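Carbon monoxide dehydrogenase (Thermococcus sp. AM4, PDB 6T7J) catalyses the reversible oxidation of carbon monoxide to carbon dioxide, probably with ferredoxin as electron acceptor, and is seen here with its active-site cluster C lacking nickel. Local coordinates at residues V53-C58 / V85-L90; K443-I448 / L475-G480; G447-N452 / G550-W555; G571-L576 / G601-V606. One frame throughout, in Å; residues are numbered along the deposited sequence.

In the fold
Contacts 2, 3 and 4 lie in one six-stranded parallel sheet with the strand order of a Rossmann-like fold. Contacts 2 and 3 share G447 and I448 of the strand 444-448, and their centres are 10 Å apart. Contacts 3 and 4 meet where G550 pairs with the backbone of F573 and H575; their centres are 12 Å apart. Contact 3 binds the broken Fe4S4 cluster through C451, while the T479 side chain of contact 2 comes within about 7 Å of that cluster. Contact 1 stands apart at the subunit interface, about 6 Å from both contact 3 and contact 4 by nearest atoms, without touching, and supplies ligands to two other iron-sulfur sites.

Contact 1. Residues V53-C58 / V85-L90; sequences VCCRNC and VARNLL. With SF4 (iron/sulfur cluster), chain D; FES (Fe2/s2 (inorganic) cluster), chain E; FES (Fe2/s2 (inorganic) cluster), chain B.
R87 reaches from the helix 81-115 toward C55 and the Fe4S4 cluster, in the opposite direction to the side chain of N57. From CB the chain leaves beside its own backbone N, and the side chain also packs on A79 and L215. It then bends at chi3 (-59°), which turns the guanidinium toward the cluster. NE is 4.1 Å from N57 ND2, which sits over one face of the guanidinium, offset toward its rim. CZ and NH1 follow near the cluster sulfide S3, and the tip NH2 comes nearest, 3.3 Å from S3 and 3.5 Å from C55 SG. C55 SG binds the iron FE2 at 2.4 Å and also accepts a hydrogen bond from N57 N; C58 SG binds FE4. N57 ND2 donates to T204 O.

Further along the helix, N88 ND2 donates to C54 O at 3.3 Å, from well above the carbonyl plane and with a bent N-H (137°). N88 OD1 accepts a hydrogen bond from a water that also donates to N57 OD1 and accepts from R56 N. V53 and V85 close the contact side by side, V53 CG1 3.8 Å from V85 CG2. On the far side of the strand, C54 SG binds FE1 of one of two Fe2S2 units bridged to each other through their sulfides; R56 of the second subunit packs there. A cationic tip beside the thiolate and sulfide would be expected to stabilise their negative charge, and so perhaps to tune the potential of a cluster that, as in related enzymes, relays electrons.

Contact 2. Residues K443-I448 / L475-G480; sequences KGIVGI and LVVGTG
I448 sets CG1 anti to its carbonyl carbon (chi1 -39°) and runs on extended, while V476 sets CG1 anti to its backbone N (174°). These torsions bring the side chains across each other at a slant, and I448 CD1 rests 3.6 Å from V476 CG1. On the other face of the sheet, I445 keeps CG2 anti to its N. That methyl lies over L475 O and comes to 4.1 Å from V477 CG1. I445 CG1 meets the tip of L475 there as well, 4.2 Å from CD2. The second methyl of V477, CG2, sits between its own N and carbonyl carbon, 3.9 Å from G447 CA.

Between these layers the strands pair in parallel, their short axes inclined by 29°. V446 is gripped at both backbone ends: its N donates to L475 O at 2.9 Å, and its O accepts from V477 N at 2.9 Å. I448 N continues the pattern with a bond to V477 O of 2.8 Å, and L475 N begins it at G444 O. The CA-H groups of I445 and G447 also point at the oxygens of L475 and V477.

Helix 460-471, which connects the two strands as a beta-alpha-beta unit, packs on V446, I448 and V476. Helix 525-538 lies against I445 and V477. Chemically, the bonds between the two strands satisfy part of the buried backbone, while I445 and G447 turn their polar groups to strand 548-552; this leaves hydrocarbon surfaces for the helices on both faces, and the polar T479 follows, its side chain about 7 Å from the cluster.

Contact 3. Residues G447-N452 / G550-W555; sequences GIVGCN and GSAPEW. With MSK (Broken Fe4S4 cluster), chain F.
I448 and P553 form the tight part of this contact: I448 CG2 presses on P553 CG at 3.6 Å, the two side chains crossing at about a right angle. The same methyl lies 3.8 Å from S551 OG, whose polar partner is H575 ND1. The parallel strands are tied by S551 N to G447 O (2.8 Å) and by V449 N to S551 O (2.9 Å); both donors lie nearly in line with the C=O bond they reach, though the N-H of S551 is bent (140°). V449 O then receives the CA-H of A552. G450 turns the chain at a phi (119°) that suits glycine.

Past G450 regular pairing ends and contacts scatter, though all residues here are buried, with no solvent side. C451 and W555 merely pass, SG 4.4 Å from CB. N452 and E554 run side by side, joined by a weak bond from ND2 to OE1 at 2.9 Å. N452 ND2 also bonds N459 OD1, and S321 OG meets N452 OD1; N459 N serves E554 OE1 and H462 N serves OE2. H462 NE2 also bonds C451 O, the metal ligand's carbonyl.

C451 SG binds the iron FE3 at 2.4 Å. Loops leaving the C-terminal ends of adjacent parallel strands are characteristic of Rossmann-like folds; here the first supplies G450 and C451 to the pocket of nickel-free cluster C, and the second leads into M556 and S557.

Contact 4. Residues G571-L576 / G601-V606; sequences GVFTHL and GGKFYV
The F573 and Y605 rings lie nearly parallel (planes 21° apart) but slid past each other, with centroids 5.7 Å apart and little overlap. The closest touch is F573 CZ to Y605 CB, 3.4 Å. K603 CE approaches the F573 ring at its edge, 3.8 Å from CE1, and the extended lysine carries NZ on to a salt bridge with E597. H575 meets Y605 obliquely, its CB 3.9 Å from Y605 CD2, completing an aromatic cluster. H575 NE2 is hydrogen-bonded to E607 O.

F604 lies on the other face of the sheet. L576 CG comes obliquely to its CD1 at 3.8 Å, and T574 CG2 runs alongside to within 4.0 Å of CE1. Parallel pairing joins T574 N to K603 O (3.0 Å) and L576 N to Y605 O (2.9 Å); Y605 N to T574 O is weak.

Helix 610-627 packs on F573 and H575, and its T616 bonds Y605 OH. Helix 558-569, ended by a Schellman motif at G571, packs on T574 and F604. Strand 574-576 thus runs between strand 548-552 and 604-606, the last strand of the sheet within this chain.

Contact 1. Residues V53-C58 / V85-L90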
loop_
_atom_site.group_PDB
_atom_site.type_symbol
_atom_site.label_atom_id
_atom_site.label_comp_id
_atom_site.label_asym_id
_atom_site.label_seq_id
_atom_site.Cartn_x
_atom_site.Cartn_y
_atom_site.Cartn_z
ATOM N N VAL A 53 3.380 -11.266 -14.596
ATOM C CA VAL A 53 3.006 -12.611 -14.174
ATOM C C VAL A 53 4.030 -13.165 -13.192
ATOM O O VAL A 53 4.405 -14.341 -13.268
ATOM C CB VAL A 53 2.854 -13.544 -15.387
ATOM C CG1 VAL A 53 1.513 -13.313 -16.065
ATOM C CG2 VAL A 53 3.999 -13.330 -16.363
ATOM N N CYS A 54 4.492 -12.329 -12.266
ATOM C CA CYS A 54 5.380 -12.777 -11.201
ATOM C C CYS A 54 4.998 -12.060 -9.917
ATOM O O CYS A 54 4.923 -10.828 -9.890
ATOM C CB CYS A 54 6.850 -12.517 -11.541
ATOM S SG CYS A 54 7.944 -12.550 -10.102
ATOM N N CYS A 55 4.767 -12.830 -8.858
ATOM C CA CYS A 55 4.217 -12.310 -7.615
ATOM C C CYS A 55 5.149 -12.606 -6.449
ATOM O O CYS A 55 5.717 -13.699 -6.352
ATOM C CB CYS A 55 2.833 -12.906 -7.346
ATOM S SG CYS A 55 2.107 -12.462 -5.765
ATOM N N ARG A 56 5.285 -11.645 -5.565
ATOM C CA ARG A 56 6.138 -11.749 -4.429
ATOM C C ARG A 56 5.362 -11.287 -3.233
ATOM O O ARG A 56 5.894 -10.718 -2.330
ATOM C CB ARG A 56 7.357 -10.867 -4.640
ATOM C CG ARG A 56 8.197 -11.270 -5.826
ATOM C CD ARG A 56 9.455 -10.455 -5.927
ATOM N NE ARG A 56 9.178 -9.081 -5.594
ATOM C CZ ARG A 56 9.525 -8.043 -6.336
ATOM N NH1 ARG A 56 10.170 -8.223 -7.464
ATOM N NH2 ARG A 56 9.216 -6.832 -5.948
ATOM N N ASN A 57 4.082 -11.586 -3.209
ATOM C CA ASN A 57 3.242 -11.141 -2.122
ATOM C C ASN A 57 3.312 -11.952 -0.843
ATOM O O ASN A 57 2.739 -11.577 0.149
ATOM C CB ASN A 57 1.813 -10.949 -2.587
ATOM C CG ASN A 57 1.671 -9.780 -3.512
ATOM O OD1 ASN A 57 2.634 -9.210 -3.926
ATOM N ND2 ASN A 57 0.470 -9.436 -3.837
ATOM N N CYS A 58 4.022 -13.056 -0.868
ATOM C CA CYS A 58 4.175 -13.849 0.318
ATOM C C CYS A 58 5.481 -14.591 0.286
ATOM O O CYS A 58 6.128 -14.632 -0.716
ATOM C CB CYS A 58 2.978 -14.760 0.545
ATOM S SG CYS A 58 2.988 -16.357 -0.224
ATOM N N VAL A 85 -1.606 -10.581 -12.103
ATOM C CA VAL A 85 -1.507 -9.342 -12.872
ATOM C C VAL A 85 -2.406 -8.267 -12.267
ATOM O O VAL A 85 -1.985 -7.117 -12.071
ATOM C CB VAL A 85 -1.852 -9.600 -14.349
ATOM C CG1 VAL A 85 -2.087 -8.287 -15.076
ATOM C CG2 VAL A 85 -0.750 -10.400 -15.020
ATOM N N ALA A 86 -3.659 -8.628 -11.958
ATOM C CA ALA A 86 -4.591 -7.650 -11.406
ATOM C C ALA A 86 -4.109 -7.122 -10.060
ATOM O O ALA A 86 -4.208 -5.921 -9.789
ATOM C CB ALA A 86 -5.985 -8.266 -11.280
ATOM N N ARG A 87 -3.562 -7.999 -9.212
ATOM C CA ARG A 87 -3.085 -7.567 -7.901
ATOM C C ARG A 87 -1.894 -6.624 -8.024
ATOM O O ARG A 87 -1.831 -5.598 -7.329
ATOM C CB ARG A 87 -2.713 -8.782 -7.047
ATOM C CG ARG A 87 -3.904 -9.571 -6.522
ATOM C CD ARG A 87 -3.497 -10.534 -5.413
ATOM N NE ARG A 87 -2.487 -11.498 -5.845
ATOM C CZ ARG A 87 -2.191 -12.614 -5.183
ATOM N NH1 ARG A 87 -2.828 -12.908 -4.059
ATOM N NH2 ARG A 87 -1.256 -13.437 -5.641
ATOM N N ASN A 88 -0.933 -6.956 -8.891
ATOM C CA ASN A 88 0.224 -6.081 -9.061
ATOM C C ASN A 88 -0.197 -4.714 -9.592
ATOM O O ASN A 88 0.288 -3.672 -9.119
ATOM C CB ASN A 88 1.246 -6.746 -9.985
ATOM C CG ASN A 88 1.797 -8.046 -9.414
ATOM O OD1 ASN A 88 1.748 -8.280 -8.206
ATOM N ND2 ASN A 88 2.328 -8.897 -10.284
ATOM N N LEU A 89 -1.124 -4.691 -10.555
ATOM C CA LEU A 89 -1.625 -3.410 -11.049
ATOM C C LEU A 89 -2.360 -2.642 -9.952
ATOM O O LEU A 89 -2.261 -1.409 -9.868
ATOM C CB LEU A 89 -2.539 -3.630 -12.255
ATOM C CG LEU A 89 -2.743 -2.393 -13.131
ATOM C CD1 LEU A 89 -1.517 -2.147 -14.002
ATOM C CD2 LEU A 89 -3.995 -2.528 -13.982
ATOM N N LEU A 90 -3.109 -3.356 -9.107
ATOM C CA LEU A 90 -3.796 -2.709 -7.996
ATOM C C LEU A 90 -2.803 -2.044 -7.054
ATOM O O LEU A 90 -3.055 -0.944 -6.549
ATOM C CB LEU A 90 -4.651 -3.726 -7.242
ATOM C CG LEU A 90 -5.537 -3.122 -6.155
ATOM C CD1 LEU A 90 -6.324 -1.996 -6.759
ATOM C CD2 LEU A 90 -6.473 -4.151 -5.544
HETATM FE FE1 SF4 D . 0.448 -16.800 -4.117
HETATM FE FE2 SF4 D . 1.938 -14.653 -4.914
HETATM FE FE3 SF4 D . 3.090 -17.195 -4.944
HETATM FE FE4 SF4 D . 2.402 -15.825 -2.642
HETATM S S1 SF4 D . 4.030 -15.245 -4.164
HETATM S S2 SF4 D . 2.058 -18.076 -3.095
HETATM S S3 SF4 D . 0.467 -14.719 -3.143
HETATM S S4 SF4 D . 1.329 -16.452 -6.219
HETATM FE FE1 FES E . 10.147 -11.987 -10.453
HETATM FE FE2 FES E . 11.581 -11.575 -12.754
HETATM S S1 FES E . 11.195 -13.593 -11.720
HETATM S S2 FES E . 10.113 -10.099 -11.768
HETATM FE FE1 FES B . 12.028 -10.070 -10.481
HETATM FE FE2 FES B . 12.813 -12.689 -10.275
HETATM S S1 FES B . 13.647 -11.117 -11.733
HETATM S S2 FES B . 11.596 -11.495 -8.727
HETATM O O HOH W 1 3.860 -9.292 -6.407
#

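Contact 2. Residues K443-I448 / L475-G480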
loop_
_atom_site.group_PDB
_atom_site.type_symbol
_atom_site.label_atom_id
_atom_site.label_comp_id
_atom_site.label_asym_id
_atom_site.label_seq_id
_atom_site.Cartn_x
_atom_site.Cartn_y
_atom_site.Cartn_z
ATOM N N LYS A 443 -12.034 19.759 -33.605
ATOM C CA LYS A 443 -12.561 18.396 -33.621
ATOM C C LYS A 443 -12.790 17.879 -32.208
ATOM O O LYS A 443 -13.815 17.246 -31.928
ATOM C CB LYS A 443 -11.610 17.472 -34.381
ATOM C CG LYS A 443 -12.078 17.116 -35.783
ATOM C CD LYS A 443 -12.428 18.363 -36.578
ATOM C CE LYS A 443 -13.081 18.007 -37.900
ATOM N NZ LYS A 443 -13.673 19.201 -38.564
ATOM N N GLY A 444 -11.851 18.142 -31.311
ATOM C CA GLY A 444 -11.992 17.715 -29.937
ATOM C C GLY A 444 -10.862 18.256 -29.094
ATOM O O GLY A 444 -10.079 19.097 -29.538
ATOM N N ILE A 445 -10.793 17.765 -27.860
ATOM C CA ILE A 445 -9.745 18.133 -26.917
ATOM C C ILE A 445 -9.077 16.856 -26.432
ATOM O O ILE A 445 -9.747 15.846 -26.199
ATOM C CB ILE A 445 -10.303 18.940 -25.726
ATOM C CG1 ILE A 445 -11.151 20.110 -26.227
ATOM C CG2 ILE A 445 -9.172 19.436 -24.835
ATOM C CD1 ILE A 445 -12.089 20.665 -25.189
ATOM N N VAL A 446 -7.756 16.893 -26.295
ATOM C CA VAL A 446 -7.008 15.749 -25.790
ATOM C C VAL A 446 -6.049 16.221 -24.708
ATOM O O VAL A 446 -5.276 17.162 -24.920
ATOM C CB VAL A 446 -6.247 15.011 -26.907
ATOM C CG1 VAL A 446 -5.324 13.958 -26.307
ATOM C CG2 VAL A 446 -7.229 14.364 -27.867
ATOM N N GLY A 447 -6.106 15.568 -23.550
ATOM C CA GLY A 447 -5.156 15.813 -22.486
ATOM C C GLY A 447 -3.988 14.848 -22.533
ATOM O O GLY A 447 -4.173 13.630 -22.476
ATOM N N ILE A 448 -2.780 15.386 -22.647
ATOM C CA ILE A 448 -1.558 14.596 -22.667
ATOM C C ILE A 448 -0.798 14.847 -21.370
ATOM O O ILE A 448 -0.564 16.001 -20.979
ATOM C CB ILE A 448 -0.697 14.909 -23.902
ATOM C CG1 ILE A 448 -1.592 15.119 -25.128
ATOM C CG2 ILE A 448 0.257 13.765 -24.167
ATOM C CD1 ILE A 448 -0.828 15.405 -26.404
ATOM N N LEU A 475 -7.607 20.413 -30.195
ATOM C CA LEU A 475 -7.019 21.208 -29.127
ATOM C C LEU A 475 -6.319 20.299 -28.125
ATOM O O LEU A 475 -6.943 19.407 -27.531
ATOM C CB LEU A 475 -8.093 22.049 -28.441
ATOM C CG LEU A 475 -7.668 22.868 -27.220
ATOM C CD1 LEU A 475 -6.544 23.837 -27.570
ATOM C CD2 LEU A 475 -8.862 23.614 -26.645
ATOM N N VAL A 476 -5.026 20.533 -27.940
ATOM C CA VAL A 476 -4.167 19.747 -27.069
ATOM C C VAL A 476 -3.984 20.509 -25.768
ATOM O O VAL A 476 -3.501 21.651 -25.775
ATOM C CB VAL A 476 -2.813 19.468 -27.743
ATOM C CG1 VAL A 476 -1.867 18.777 -26.803
ATOM C CG2 VAL A 476 -3.008 18.627 -28.980
ATOM N N VAL A 477 -4.373 19.909 -24.646
ATOM C CA VAL A 477 -4.006 20.411 -23.332
ATOM C C VAL A 477 -3.202 19.318 -22.649
ATOM O O VAL A 477 -3.194 18.168 -23.090
ATOM C CB VAL A 477 -5.224 20.814 -22.476
ATOM C CG1 VAL A 477 -6.172 21.692 -23.274
ATOM C CG2 VAL A 477 -5.938 19.580 -21.955
ATOM N N GLY A 478 -2.504 19.672 -21.581
ATOM C CA GLY A 478 -1.754 18.634 -20.892
ATOM C C GLY A 478 -0.980 19.148 -19.700
ATOM O O GLY A 478 -0.852 20.357 -19.476
ATOM N N THR A 479 -0.439 18.188 -18.950
ATOM C CA THR A 479 0.267 18.465 -17.701
ATOM C C THR A 479 1.604 17.736 -17.662
ATOM O O THR A 479 1.918 16.903 -18.517
ATOM C CB THR A 479 -0.551 18.054 -16.466
ATOM O OG1 THR A 479 -0.417 16.642 -16.252
ATOM C CG2 THR A 479 -2.025 18.409 -16.629
ATOM N N GLY A 480 2.395 18.078 -16.644
ATOM C CA GLY A 480 3.571 17.322 -16.260
ATOM C C GLY A 480 4.723 17.399 -17.248
ATOM O O GLY A 480 4.967 18.417 -17.915
#

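Contact 3. Residues G447-N452 / G550-W555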
loop_
_atom_site.group_PDB
_atom_site.type_symbol
_atom_site.label_atom_id
_atom_site.label_comp_id
_atom_site.label_asym_id
_atom_site.label_seq_id
_atom_site.Cartn_x
_atom_site.Cartn_y
_atom_site.Cartn_z
ATOM N N GLY A 447 -6.106 15.568 -23.550
ATOM C CA GLY A 447 -5.156 15.813 -22.486
ATOM C C GLY A 447 -3.988 14.848 -22.533
ATOM O O GLY A 447 -4.173 13.630 -22.476
ATOM N N ILE A 448 -2.780 15.386 -22.647
ATOM C CA ILE A 448 -1.558 14.596 -22.667
ATOM C C ILE A 448 -0.798 14.847 -21.370
ATOM O O ILE A 448 -0.564 16.001 -20.979
ATOM C CB ILE A 448 -0.697 14.909 -23.902
ATOM C CG1 ILE A 448 -1.592 15.119 -25.128
ATOM C CG2 ILE A 448 0.257 13.765 -24.167
ATOM C CD1 ILE A 448 -0.828 15.405 -26.404
ATOM N N VAL A 449 -0.443 13.763 -20.690
ATOM C CA VAL A 449 0.164 13.789 -19.371
ATOM C C VAL A 449 1.232 12.704 -19.324
ATOM O O VAL A 449 1.417 11.947 -20.280
ATOM C CB VAL A 449 -0.875 13.569 -18.250
ATOM C CG1 VAL A 449 -2.029 14.561 -18.369
ATOM C CG2 VAL A 449 -1.398 12.140 -18.291
ATOM N N GLY A 450 1.935 12.625 -18.206
ATOM C CA GLY A 450 2.751 11.466 -17.916
ATOM C C GLY A 450 4.222 11.799 -17.781
ATOM O O GLY A 450 4.645 12.958 -17.840
ATOM N N CYS A 451 5.009 10.741 -17.631
ATOM C CA CYS A 451 6.406 10.767 -17.240
ATOM C C CYS A 451 7.320 10.721 -18.466
ATOM O O CYS A 451 6.889 10.981 -19.595
ATOM C CB CYS A 451 6.660 9.586 -16.300
ATOM S SG CYS A 451 5.292 9.246 -15.177
ATOM N N ASN A 452 8.594 10.409 -18.239
ATOM C CA ASN A 452 9.525 9.988 -19.270
ATOM C C ASN A 452 9.985 8.572 -18.951
ATOM O O ASN A 452 10.087 8.187 -17.782
ATOM C CB ASN A 452 10.743 10.915 -19.363
ATOM C CG ASN A 452 10.424 12.234 -20.033
ATOM O OD1 ASN A 452 10.879 13.287 -19.591
ATOM N ND2 ASN A 452 9.645 12.185 -21.105
ATOM N N GLY A 550 -7.505 11.134 -23.686
ATOM C CA GLY A 550 -6.330 11.411 -22.894
ATOM C C GLY A 550 -5.205 10.485 -23.312
ATOM O O GLY A 550 -5.427 9.463 -23.955
ATOM N N SER A 551 -3.984 10.856 -22.934
ATOM C CA SER A 551 -2.845 10.037 -23.329
ATOM C C SER A 551 -1.686 10.225 -22.362
ATOM O O SER A 551 -1.421 11.340 -21.904
ATOM C CB SER A 551 -2.389 10.372 -24.752
ATOM O OG SER A 551 -0.986 10.215 -24.873
ATOM N N ALA A 552 -0.996 9.120 -22.074
ATOM C CA ALA A 552 0.276 9.116 -21.350
ATOM C C ALA A 552 1.302 8.436 -22.249
ATOM O O ALA A 552 1.492 7.211 -22.179
ATOM C CB ALA A 552 0.150 8.405 -20.005
ATOM N N PRO A 553 1.989 9.192 -23.109
ATOM C CA PRO A 553 2.812 8.548 -24.146
ATOM C C PRO A 553 4.071 7.881 -23.621
ATOM O O PRO A 553 4.541 6.918 -24.238
ATOM C CB PRO A 553 3.153 9.707 -25.097
ATOM C CG PRO A 553 2.229 10.826 -24.723
ATOM C CD PRO A 553 1.940 10.653 -23.268
ATOM N N GLU A 554 4.650 8.363 -22.522
ATOM C CA GLU A 554 5.954 7.885 -22.067
ATOM C C GLU A 554 5.959 7.673 -20.558
ATOM O O GLU A 554 6.964 7.920 -19.882
ATOM C CB GLU A 554 7.067 8.852 -22.477
ATOM C CG GLU A 554 7.057 9.233 -23.953
ATOM C CD GLU A 554 7.992 10.382 -24.275
ATOM O OE1 GLU A 554 8.945 10.616 -23.503
ATOM O OE2 GLU A 554 7.774 11.050 -25.306
ATOM N N TRP A 555 4.845 7.192 -20.012
ATOM C CA TRP A 555 4.690 7.089 -18.568
ATOM C C TRP A 555 5.651 6.057 -17.977
ATOM O O TRP A 555 6.113 5.132 -18.651
ATOM C CB TRP A 555 3.250 6.720 -18.211
ATOM C CG TRP A 555 2.894 5.303 -18.540
ATOM C CD1 TRP A 555 2.386 4.838 -19.717
ATOM C CD2 TRP A 555 3.020 4.163 -17.677
ATOM N NE1 TRP A 555 2.189 3.479 -19.643
ATOM C CE2 TRP A 555 2.570 3.041 -18.402
ATOM C CE3 TRP A 555 3.466 3.983 -16.364
ATOM C CZ2 TRP A 555 2.555 1.759 -17.858
ATOM C CZ3 TRP A 555 3.452 2.710 -15.826
ATOM C CH2 TRP A 555 3.000 1.614 -16.572
HETATM S S1 MSK F . 7.229 14.457 -12.332
HETATM S S3 MSK F . 5.222 11.623 -12.345
HETATM S S4 MSK F . 8.109 11.642 -14.201
HETATM S S5 MSK F . 5.399 13.690 -14.823
HETATM FE FE1 MSK F . 5.198 14.845 -11.421
HETATM FE FE2 MSK F . 7.483 13.711 -14.521
HETATM FE FE3 MSK F . 5.954 11.438 -14.439
HETATM FE FE4 MSK F . 7.372 12.193 -12.258
#

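Contact 4. Residues G571-L576 / G601-V606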
loop_
_atom_site.group_PDB
_atom_site.type_symbol
_atom_site.label_atom_id
_atom_site.label_comp_id
_atom_site.label_asym_id
_atom_site.label_seq_id
_atom_site.Cartn_x
_atom_site.Cartn_y
_atom_site.Cartn_z
ATOM N N GLY A 571 -14.468 8.394 -17.636
ATOM C CA GLY A 571 -15.156 8.202 -18.892
ATOM C C GLY A 571 -14.406 8.606 -20.142
ATOM O O GLY A 571 -15.012 8.626 -21.218
ATOM N N VAL A 572 -13.114 8.919 -20.049
ATOM C CA VAL A 572 -12.341 9.349 -21.210
ATOM C C VAL A 572 -11.521 8.179 -21.734
ATOM O O VAL A 572 -10.865 7.466 -20.963
ATOM C CB VAL A 572 -11.444 10.560 -20.888
ATOM C CG1 VAL A 572 -10.689 10.365 -19.614
ATOM C CG2 VAL A 572 -10.466 10.810 -22.015
ATOM N N PHE A 573 -11.595 7.967 -23.046
ATOM C CA PHE A 573 -10.706 7.054 -23.750
ATOM C C PHE A 573 -9.256 7.466 -23.517
ATOM O O PHE A 573 -8.865 8.593 -23.838
ATOM C CB PHE A 573 -11.062 7.083 -25.237
ATOM C CG PHE A 573 -10.205 6.209 -26.102
ATOM C CD1 PHE A 573 -10.427 4.845 -26.170
ATOM C CD2 PHE A 573 -9.202 6.763 -26.883
ATOM C CE1 PHE A 573 -9.646 4.043 -26.982
ATOM C CE2 PHE A 573 -8.418 5.967 -27.694
ATOM C CZ PHE A 573 -8.643 4.608 -27.746
ATOM N N THR A 574 -8.459 6.559 -22.953
ATOM C CA THR A 574 -7.131 6.889 -22.445
ATOM C C THR A 574 -6.083 6.005 -23.109
ATOM O O THR A 574 -6.101 4.781 -22.942
ATOM C CB THR A 574 -7.081 6.729 -20.923
ATOM O OG1 THR A 574 -8.020 7.627 -20.317
ATOM C CG2 THR A 574 -5.684 7.028 -20.391
ATOM N N HIS A 575 -5.162 6.632 -23.836
ATOM C CA HIS A 575 -4.100 5.933 -24.547
ATOM C C HIS A 575 -2.842 5.851 -23.692
ATOM O O HIS A 575 -2.501 6.793 -22.969
ATOM C CB HIS A 575 -3.777 6.643 -25.863
ATOM C CG HIS A 575 -2.361 6.462 -26.315
ATOM N ND1 HIS A 575 -1.409 7.453 -26.204
ATOM C CD2 HIS A 575 -1.733 5.401 -26.877
ATOM C CE1 HIS A 575 -0.258 7.013 -26.682
ATOM N NE2 HIS A 575 -0.427 5.769 -27.094
ATOM N N LEU A 576 -2.156 4.714 -23.783
ATOM C CA LEU A 576 -0.872 4.504 -23.132
ATOM C C LEU A 576 0.190 4.279 -24.199
ATOM O O LEU A 576 -0.005 3.467 -25.111
ATOM C CB LEU A 576 -0.919 3.309 -22.178
ATOM C CG LEU A 576 -2.029 3.290 -21.129
ATOM C CD1 LEU A 576 -1.834 2.114 -20.188
ATOM C CD2 LEU A 576 -2.064 4.602 -20.359
ATOM N N GLY A 601 -17.664 3.835 -19.009
ATOM C CA GLY A 601 -17.734 4.642 -20.213
ATOM C C GLY A 601 -16.409 5.016 -20.843
ATOM O O GLY A 601 -16.409 5.684 -21.883
ATOM N N GLY A 602 -15.285 4.625 -20.243
ATOM C CA GLY A 602 -13.979 4.814 -20.840
ATOM C C GLY A 602 -13.234 3.493 -20.900
ATOM O O GLY A 602 -13.743 2.456 -20.475
ATOM N N LYS A 603 -12.016 3.556 -21.433
ATOM C CA LYS A 603 -11.206 2.348 -21.558
ATOM C C LYS A 603 -9.768 2.729 -21.880
ATOM O O LYS A 603 -9.471 3.862 -22.269
ATOM C CB LYS A 603 -11.764 1.400 -22.626
ATOM C CG LYS A 603 -11.681 1.921 -24.053
ATOM C CD LYS A 603 -12.345 0.943 -25.009
ATOM C CE LYS A 603 -12.430 1.496 -26.418
ATOM N NZ LYS A 603 -13.247 0.611 -27.301
ATOM N N PHE A 604 -8.880 1.755 -21.714
ATOM C CA PHE A 604 -7.475 1.900 -22.054
ATOM C C PHE A 604 -7.216 1.450 -23.491
ATOM O O PHE A 604 -7.968 0.663 -24.072
ATOM C CB PHE A 604 -6.603 1.091 -21.093
ATOM C CG PHE A 604 -6.358 1.771 -19.779
ATOM C CD1 PHE A 604 -5.567 2.904 -19.707
ATOM C CD2 PHE A 604 -6.918 1.275 -18.612
ATOM C CE1 PHE A 604 -5.340 3.532 -18.495
ATOM C CE2 PHE A 604 -6.694 1.898 -17.399
ATOM C CZ PHE A 604 -5.905 3.028 -17.340
ATOM N N TYR A 605 -6.129 1.964 -24.057
ATOM C CA TYR A 605 -5.706 1.584 -25.401
ATOM C C TYR A 605 -4.195 1.722 -25.475
ATOM O O TYR A 605 -3.667 2.831 -25.350
ATOM C CB TYR A 605 -6.388 2.451 -26.458
ATOM C CG TYR A 605 -5.644 2.537 -27.771
ATOM C CD1 TYR A 605 -5.515 1.423 -28.594
ATOM C CD2 TYR A 605 -5.073 3.732 -28.190
ATOM C CE1 TYR A 605 -4.836 1.499 -29.793
ATOM C CE2 TYR A 605 -4.394 3.816 -29.388
ATOM C CZ TYR A 605 -4.279 2.699 -30.188
ATOM O OH TYR A 605 -3.603 2.781 -31.383
ATOM N N VAL A 606 -3.506 0.603 -25.673
ATOM C CA VAL A 606 -2.049 0.558 -25.658
ATOM C C VAL A 606 -1.532 0.676 -27.085
ATOM O O VAL A 606 -1.926 -0.101 -27.963
ATOM C CB VAL A 606 -1.540 -0.735 -24.996
ATOM C CG1 VAL A 606 -0.033 -0.671 -24.802
ATOM C CG2 VAL A 606 -2.250 -0.964 -23.668
#